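Local coordinates for protein Cg3027-pa (Drosophila melanogaster, PDB 2VHH) that probably hydrolyses N-carbamoyl-beta-alanine to beta-alanine, ammonia and carbon dioxide, the final step of pyrimidine degradation, at residues 217-222 with 240-245; 246-251 with 356-361. All blocks are in the same frame, centred on the assembly; numbering follows the deposited sequence.

How the interactions relate
Helix 240-248 is used by both contacts, a worked example of how one short helix can hold a strand and a distant loop at once. Interaction 1 uses its first six residues, which meet the segment leading into strand 221-224, outermost of its sheet within this chain; interaction 2 uses its last turn, which meets the loop between helices 347-355 and 363-374. The two follow in series along the chain, with centres about 11 Å apart, on the same side of the chain's centre. They also touch: Asn249 ND2 lies 2.7 Å from His219 O, a weak hydrogen bond. Both contacts reach a second subunit, so this helix joins elements of its own chain close to an interface of the octamer.

Interaction 1. Residues 217-222 with 240-245; sequences TGHPVF and PQNWMM
The imidazole of His219 is met by two residues of helix 240-248, Met245 over one face and Asn242 at an edge, and their different directions of approach define the contact. Met245 approaches at about a right angle. Its CG sits 3.7 Å from the centroid of the His219 ring, 24° off the ring normal, a CH-pi contact displaced toward the rim on the ND1 side; Met245 CB follows, 3.7 Å from His219 CG. Bends further along the methionine chain take SD away, to an oblique position. Helix 240-248 is the crossover of a beta-alpha-beta unit joining the parallel strands 227-231 and 253-258, as in the alpha-beta-beta-alpha sandwich of carbon-nitrogen hydrolases, and His219 comes to it from the loop before strand 221-224. Asn242 CG stands anti to the backbone N (chi1 -161°), which swings the amide over to the histidine. There OD1 lies in the ring plane, 2.9 Å from His219 NE2, with the amide and imidazole planes 66° apart. The N-H of this bond points well off the oxygen, and it is weak. The stronger partner of NE2 is the hydroxyl of Tyr366 in a second subunit, while Asn242 OD1 is also hydrogen-bonded by Asn198. Beyond the histidine, Val221 and Phe222 pair in a parallel beta ladder with a strand of that second subunit, continuing the sheet across the interface.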
ATOM      1  N   THR C 217      13.785   0.403 -26.126  1.00 30.17           N
ATOM      2  CA  THR C 217      13.758  -1.035 -26.443  1.00 28.98           C
ATOM      3  C   THR C 217      13.944  -1.922 -25.208  1.00 28.24           C
ATOM      4  O   THR C 217      13.987  -3.149 -25.318  1.00 28.32           O
ATOM      5  CB  THR C 217      14.842  -1.432 -27.504  1.00 28.95           C
ATOM      6  OG1 THR C 217      16.124  -0.911 -27.115  1.00 28.68           O
ATOM      7  CG2 THR C 217      14.471  -0.932 -28.904  1.00 27.97           C
ATOM      8  N   GLY C 218      14.070  -1.298 -24.042  1.00 27.45           N
ATOM      9  CA  GLY C 218      14.191  -2.021 -22.780  1.00 26.37           C
ATOM     10  C   GLY C 218      15.567  -2.605 -22.554  1.00 25.68           C
ATOM     11  O   GLY C 218      16.569  -1.921 -22.670  1.00 25.50           O
ATOM     12  N   HIS C 219      15.610  -3.883 -22.217  1.00 25.36           N
ATOM     13  CA  HIS C 219      16.868  -4.578 -21.963  1.00 25.02           C
ATOM     14  C   HIS C 219      16.836  -5.978 -22.604  1.00 25.14           C
ATOM     15  O   HIS C 219      16.853  -6.988 -21.896  1.00 25.33           O
ATOM     16  CB  HIS C 219      17.157  -4.630 -20.446  1.00 24.68           C
ATOM     17  CG  HIS C 219      17.329  -3.281 -19.819  1.00 23.92           C
ATOM     18  ND1 HIS C 219      16.263  -2.504 -19.414  1.00 23.45           N
ATOM     19  CD2 HIS C 219      18.440  -2.563 -19.538  1.00 23.77           C
ATOM     20  CE1 HIS C 219      16.711  -1.362 -18.924  1.00 22.93           C
ATOM     21  NE2 HIS C 219      18.030  -1.374 -18.984  1.00 23.33           N
ATOM     22  N   PRO C 220      16.794  -6.045 -23.952  1.00 25.12           N
ATOM     23  CA  PRO C 220      16.576  -7.332 -24.609  1.00 25.26           C
ATOM     24  C   PRO C 220      17.777  -8.262 -24.521  1.00 25.42           C
ATOM     25  O   PRO C 220      18.921  -7.818 -24.564  1.00 25.56           O
ATOM     26  CB  PRO C 220      16.311  -6.950 -26.068  1.00 25.03           C
ATOM     27  CG  PRO C 220      16.999  -5.671 -26.253  1.00 25.01           C
ATOM     28  CD  PRO C 220      16.956  -4.958 -24.932  1.00 25.03           C
ATOM     29  N   VAL C 221      17.501  -9.550 -24.380  1.00 25.72           N
ATOM     30  CA  VAL C 221      18.537 -10.578 -24.389  1.00 25.88           C
ATOM     31  C   VAL C 221      18.258 -11.502 -25.575  1.00 26.19           C
ATOM     32  O   VAL C 221      17.143 -11.989 -25.746  1.00 25.94           O
ATOM     33  CB  VAL C 221      18.586 -11.353 -23.028  1.00 25.91           C
ATOM     34  CG1 VAL C 221      19.536 -12.549 -23.083  1.00 25.03           C
ATOM     35  CG2 VAL C 221      19.001 -10.416 -21.905  1.00 25.44           C
ATOM     36  N   PHE C 222      19.281 -11.711 -26.401  1.00 26.73           N
ATOM     37  CA  PHE C 222      19.158 -12.479 -27.643  1.00 27.23           C
ATOM     38  C   PHE C 222      19.535 -13.933 -27.439  1.00 27.90           C
ATOM     39  O   PHE C 222      20.653 -14.246 -27.037  1.00 27.85           O
ATOM     40  CB  PHE C 222      20.016 -11.848 -28.747  1.00 26.94           C
ATOM     41  CG  PHE C 222      19.671 -10.417 -29.022  1.00 26.15           C
ATOM     42  CD1 PHE C 222      20.269  -9.396 -28.299  1.00 25.73           C
ATOM     43  CD2 PHE C 222      18.723 -10.094 -29.979  1.00 25.56           C
ATOM     44  CE1 PHE C 222      19.932  -8.073 -28.535  1.00 25.82           C
ATOM     45  CE2 PHE C 222      18.382  -8.780 -30.225  1.00 25.54           C
ATOM     46  CZ  PHE C 222      18.990  -7.763 -29.501  1.00 25.94           C
ATOM     47  N   PRO C 240      25.092   0.588 -13.076  1.00 22.45           N
ATOM     48  CA  PRO C 240      24.966  -0.768 -12.542  1.00 22.18           C
ATOM     49  C   PRO C 240      23.580  -1.360 -12.753  1.00 21.92           C
ATOM     50  O   PRO C 240      23.457  -2.555 -13.027  1.00 22.13           O
ATOM     51  CB  PRO C 240      25.256  -0.583 -11.053  1.00 21.91           C
ATOM     52  CG  PRO C 240      26.149   0.592 -11.004  1.00 22.05           C
ATOM     53  CD  PRO C 240      25.661   1.514 -12.079  1.00 22.10           C
ATOM     54  N   GLN C 241      22.556  -0.521 -12.659  1.00 21.71           N
ATOM     55  CA  GLN C 241      21.176  -0.968 -12.835  1.00 21.59           C
ATOM     56  C   GLN C 241      20.889  -1.429 -14.259  1.00 21.65           C
ATOM     57  O   GLN C 241      20.091  -2.339 -14.453  1.00 21.90           O
ATOM     58  CB  GLN C 241      20.166   0.094 -12.362  1.00 21.39           C
ATOM     59  CG  GLN C 241      20.007   1.317 -13.228  1.00 20.67           C
ATOM     60  CD  GLN C 241      21.121   2.321 -13.086  1.00 20.93           C
ATOM     61  OE1 GLN C 241      22.252   1.978 -12.758  1.00 21.43           O
ATOM     62  NE2 GLN C 241      20.812   3.573 -13.361  1.00 21.53           N
ATOM     63  N   ASN C 242      21.553  -0.813 -15.238  1.00 21.48           N
ATOM     64  CA  ASN C 242      21.512  -1.249 -16.625  1.00 21.43           C
ATOM     65  C   ASN C 242      22.083  -2.667 -16.784  1.00 21.69           C
ATOM     66  O   ASN C 242      21.407  -3.576 -17.295  1.00 21.85           O
ATOM     67  CB  ASN C 242      22.288  -0.261 -17.487  1.00 21.46           C
ATOM     68  CG  ASN C 242      21.926  -0.343 -18.973  1.00 22.06           C
ATOM     69  OD1 ASN C 242      20.772  -0.606 -19.338  1.00 21.59           O
ATOM     70  ND2 ASN C 242      22.915  -0.084 -19.837  1.00 20.64           N
ATOM     71  N   TRP C 243      23.315  -2.854 -16.316  1.00 21.71           N
ATOM     72  CA  TRP C 243      23.948  -4.160 -16.281  1.00 21.62           C
ATOM     73  C   TRP C 243      23.054  -5.167 -15.580  1.00 21.86           C
ATOM     74  O   TRP C 243      22.897  -6.305 -16.048  1.00 22.20           O
ATOM     75  CB  TRP C 243      25.263  -4.086 -15.530  1.00 21.45           C
ATOM     76  CG  TRP C 243      26.401  -3.367 -16.201  1.00 21.25           C
ATOM     77  CD1 TRP C 243      26.913  -2.169 -15.837  1.00 21.23           C
ATOM     78  CD2 TRP C 243      27.214  -3.833 -17.296  1.00 21.57           C
ATOM     79  NE1 TRP C 243      27.978  -1.836 -16.639  1.00 21.75           N
ATOM     80  CE2 TRP C 243      28.190  -2.845 -17.538  1.00 21.70           C
ATOM     81  CE3 TRP C 243      27.210  -4.984 -18.094  1.00 21.58           C
ATOM     82  CZ2 TRP C 243      29.150  -2.968 -18.547  1.00 21.46           C
ATOM     83  CZ3 TRP C 243      28.171  -5.112 -19.088  1.00 21.02           C
ATOM     84  CH2 TRP C 243      29.122  -4.110 -19.307  1.00 21.43           C
ATOM     85  N   MET C 244      22.465  -4.750 -14.459  1.00 21.73           N
ATOM     86  CA  MET C 244      21.669  -5.660 -13.635  1.00 21.73           C
ATOM     87  C   MET C 244      20.431  -6.184 -14.360  1.00 21.75           C
ATOM     88  O   MET C 244      20.069  -7.346 -14.223  1.00 21.67           O
ATOM     89  CB  MET C 244      21.276  -4.985 -12.332  1.00 21.63           C
ATOM     90  CG  MET C 244      20.710  -5.922 -11.297  1.00 21.79           C
ATOM     91  SD  MET C 244      20.181  -5.001  -9.850  1.00 21.73           S
ATOM     92  CE  MET C 244      19.157  -6.207  -9.006  1.00 21.39           C
ATOM     93  N   MET C 245      19.801  -5.318 -15.143  1.00 21.96           N
ATOM     94  CA  MET C 245      18.560  -5.662 -15.801  1.00 21.94           C
ATOM     95  C   MET C 245      18.792  -6.683 -16.920  1.00 21.76           C
ATOM     96  O   MET C 245      17.994  -7.594 -17.106  1.00 21.94           O
ATOM     97  CB  MET C 245      17.855  -4.398 -16.284  1.00 22.00           C
ATOM     98  CG  MET C 245      16.389  -4.600 -16.618  1.00 22.96           C
ATOM     99  SD  MET C 245      15.438  -5.329 -15.276  1.00 24.53           S
ATOM    100  CE  MET C 245      14.256  -6.330 -16.190  1.00 21.79           C
TER

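Interaction 2. Residues 246-251 with 356-361; sequences FGLNGA and GFRMTQ
Arg358 meets the last turn of helix 240-248 through a hydrogen bond from its NH2 to Gly247 O. The carbonyl oxygen lies at the edge of the guanidinium, near its plane, but the bond is modelled too short, with NH2 only 2.4 Å from O, and its exact geometry is doubtful at this resolution. Bends at chi2 (-76°) and chi3 (-70°) fold the arginine chain compactly on its way to the carbonyl. The other terminal nitrogen, NH1, has a weak bond to Asn280 O.

Local hydrogen bonds shape both partners. Gly250, with positive phi, closes the helix in a Schellman motif: Ala251 N reaches back to Phe246 O at 3.2 Å and Gly250 N to Gly247 O at 2.9 Å, so Gly247 O appears to accept from both the helix end and the arginine. On the other side, residues 358-361 form a type I beta turn, and a side-chain bond runs from Thr360 OG1 to Gly356 O at 2.9 Å.

Leucine and glutamine meet by van der Waals contact. Leu248 and Gln361 pass side by side, pointing opposite ways, with Leu248 CD2 3.7 Å from Gln361 OE1, and the same methyl lies 4.2 Å from Arg358 NH2. Gln361 also packs on His239 of a second subunit.

A cationic group set against a carbonyl at the C-terminal end of a helix, where the helix dipole is negative, is probably favourable electrostatically, so the arginine complements the helix end without a carboxylate partner from the helix segment.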
ATOM      1  N   PHE C 246      19.902  -6.557 -17.641  1.00 21.51           N
ATOM      2  CA  PHE C 246      20.285  -7.590 -18.602  1.00 20.96           C
ATOM      3  C   PHE C 246      20.477  -8.919 -17.901  1.00 21.13           C
ATOM      4  O   PHE C 246      20.114  -9.959 -18.446  1.00 21.30           O
ATOM      5  CB  PHE C 246      21.556  -7.220 -19.343  1.00 20.44           C
ATOM      6  CG  PHE C 246      21.397  -6.062 -20.273  1.00 20.03           C
ATOM      7  CD1 PHE C 246      22.204  -4.939 -20.140  1.00 19.43           C
ATOM      8  CD2 PHE C 246      20.443  -6.091 -21.287  1.00 18.99           C
ATOM      9  CE1 PHE C 246      22.069  -3.865 -20.999  1.00 19.38           C
ATOM     10  CE2 PHE C 246      20.295  -5.025 -22.147  1.00 18.96           C
ATOM     11  CZ  PHE C 246      21.106  -3.905 -22.007  1.00 19.32           C
ATOM     12  N   GLY C 247      21.043  -8.878 -16.691  1.00 21.04           N
ATOM     13  CA  GLY C 247      21.223 -10.078 -15.871  1.00 20.90           C
ATOM     14  C   GLY C 247      19.898 -10.689 -15.458  1.00 20.95           C
ATOM     15  O   GLY C 247      19.706 -11.893 -15.552  1.00 20.95           O
ATOM     16  N   LEU C 248      18.971  -9.853 -15.007  1.00 20.90           N
ATOM     17  CA  LEU C 248      17.648 -10.322 -14.618  1.00 20.70           C
ATOM     18  C   LEU C 248      16.902 -10.961 -15.783  1.00 20.82           C
ATOM     19  O   LEU C 248      16.058 -11.831 -15.589  1.00 20.72           O
ATOM     20  CB  LEU C 248      16.828  -9.185 -14.016  1.00 20.42           C
ATOM     21  CG  LEU C 248      17.288  -8.621 -12.671  1.00 20.37           C
ATOM     22  CD1 LEU C 248      16.224  -7.696 -12.092  1.00 20.61           C
ATOM     23  CD2 LEU C 248      17.618  -9.722 -11.675  1.00 20.31           C
ATOM     24  N   ASN C 249      17.229 -10.522 -16.994  1.00 21.07           N
ATOM     25  CA  ASN C 249      16.670 -11.097 -18.212  1.00 21.25           C
ATOM     26  C   ASN C 249      17.396 -12.352 -18.691  1.00 21.48           C
ATOM     27  O   ASN C 249      17.022 -12.926 -19.711  1.00 21.69           O
ATOM     28  CB  ASN C 249      16.617 -10.058 -19.324  1.00 21.11           C
ATOM     29  CG  ASN C 249      15.484  -9.077 -19.148  1.00 20.63           C
ATOM     30  OD1 ASN C 249      14.414  -9.430 -18.677  1.00 20.77           O
ATOM     31  ND2 ASN C 249      15.711  -7.839 -19.546  1.00 21.33           N
ATOM     32  N   GLY C 250      18.420 -12.774 -17.953  1.00 21.58           N
ATOM     33  CA  GLY C 250      19.056 -14.073 -18.175  1.00 21.81           C
ATOM     34  C   GLY C 250      20.244 -14.078 -19.116  1.00 22.13           C
ATOM     35  O   GLY C 250      20.589 -15.110 -19.680  1.00 22.32           O
ATOM     36  N   ALA C 251      20.888 -12.929 -19.273  1.00 22.40           N
ATOM     37  CA  ALA C 251      22.039 -12.817 -20.149  1.00 22.62           C
ATOM     38  C   ALA C 251      23.251 -13.597 -19.630  1.00 22.96           C
ATOM     39  O   ALA C 251      23.496 -13.663 -18.421  1.00 23.17           O
ATOM     40  CB  ALA C 251      22.388 -11.369 -20.331  1.00 22.60           C
ATOM     41  N   GLY C 356      25.970 -16.938  -4.632  1.00 31.88           N
ATOM     42  CA  GLY C 356      24.619 -16.665  -4.177  1.00 31.03           C
ATOM     43  C   GLY C 356      24.167 -15.227  -4.311  1.00 30.47           C
ATOM     44  O   GLY C 356      23.336 -14.766  -3.538  1.00 30.45           O
ATOM     45  N   PHE C 357      24.690 -14.516  -5.303  1.00 29.93           N
ATOM     46  CA  PHE C 357      24.320 -13.120  -5.496  1.00 29.39           C
ATOM     47  C   PHE C 357      22.866 -12.930  -5.925  1.00 29.54           C
ATOM     48  O   PHE C 357      22.193 -12.005  -5.464  1.00 29.82           O
ATOM     49  CB  PHE C 357      25.251 -12.429  -6.495  1.00 29.08           C
ATOM     50  CG  PHE C 357      26.672 -12.263  -6.012  1.00 27.88           C
ATOM     51  CD1 PHE C 357      27.679 -11.972  -6.914  1.00 26.51           C
ATOM     52  CD2 PHE C 357      27.001 -12.392  -4.665  1.00 27.47           C
ATOM     53  CE1 PHE C 357      28.996 -11.813  -6.486  1.00 27.36           C
ATOM     54  CE2 PHE C 357      28.310 -12.249  -4.227  1.00 27.43           C
ATOM     55  CZ  PHE C 357      29.315 -11.955  -5.142  1.00 27.84           C
ATOM     56  N   ARG C 358      22.376 -13.800  -6.795  1.00 29.37           N
ATOM     57  CA  ARG C 358      21.015 -13.662  -7.289  1.00 29.29           C
ATOM     58  C   ARG C 358      20.036 -14.143  -6.225  1.00 29.62           C
ATOM     59  O   ARG C 358      18.945 -13.597  -6.080  1.00 29.48           O
ATOM     60  CB  ARG C 358      20.858 -14.395  -8.616  1.00 28.93           C
ATOM     61  CG  ARG C 358      22.085 -14.238  -9.541  1.00 28.62           C
ATOM     62  CD  ARG C 358      22.153 -12.856 -10.208  1.00 27.35           C
ATOM     63  NE  ARG C 358      21.082 -12.733 -11.186  1.00 26.02           N
ATOM     64  CZ  ARG C 358      21.254 -12.684 -12.501  1.00 25.19           C
ATOM     65  NH1 ARG C 358      22.468 -12.687 -13.031  1.00 24.31           N
ATOM     66  NH2 ARG C 358      20.194 -12.609 -13.286  1.00 25.23           N
ATOM     67  N   MET C 359      20.465 -15.145  -5.461  1.00 29.97           N
ATOM     68  CA  MET C 359      19.730 -15.668  -4.319  1.00 30.63           C
ATOM     69  C   MET C 359      19.408 -14.523  -3.344  1.00 29.72           C
ATOM     70  O   MET C 359      18.312 -14.456  -2.802  1.00 29.75           O
ATOM     71  CB  MET C 359      20.601 -16.734  -3.638  1.00 30.52           C
ATOM     72  CG  MET C 359      19.898 -17.774  -2.764  1.00 31.91           C
ATOM     73  SD  MET C 359      21.020 -18.456  -1.474  1.00 33.68           S
ATOM     74  CE  MET C 359      22.227 -19.361  -2.471  1.00 34.76           C
ATOM     75  N   THR C 360      20.361 -13.603  -3.166  1.00 29.10           N
ATOM     76  CA  THR C 360      20.293 -12.582  -2.110  1.00 28.27           C
ATOM     77  C   THR C 360      20.050 -11.139  -2.575  1.00 27.95           C
ATOM     78  O   THR C 360      20.286 -10.205  -1.807  1.00 27.69           O
ATOM     79  CB  THR C 360      21.584 -12.554  -1.283  1.00 27.92           C
ATOM     80  OG1 THR C 360      22.683 -12.309  -2.156  1.00 27.84           O
ATOM     81  CG2 THR C 360      21.806 -13.855  -0.567  1.00 27.96           C
ATOM     82  N   GLN C 361      19.573 -10.951  -3.806  1.00 27.50           N
ATOM     83  CA  GLN C 361      19.409  -9.601  -4.361  1.00 27.01           C
ATOM     84  C   GLN C 361      18.302  -8.763  -3.741  1.00 26.84           C
ATOM     85  O   GLN C 361      18.401  -7.542  -3.709  1.00 27.08           O
ATOM     86  CB  GLN C 361      19.236  -9.634  -5.870  1.00 27.04           C
ATOM     87  CG  GLN C 361      20.506  -9.363  -6.625  1.00 27.07           C
ATOM     88  CD  GLN C 361      20.347  -9.580  -8.110  1.00 27.28           C
ATOM     89  OE1 GLN C 361      19.472 -10.326  -8.556  1.00 28.31           O
ATOM     90  NE2 GLN C 361      21.186  -8.926  -8.887  1.00 26.96           N
TER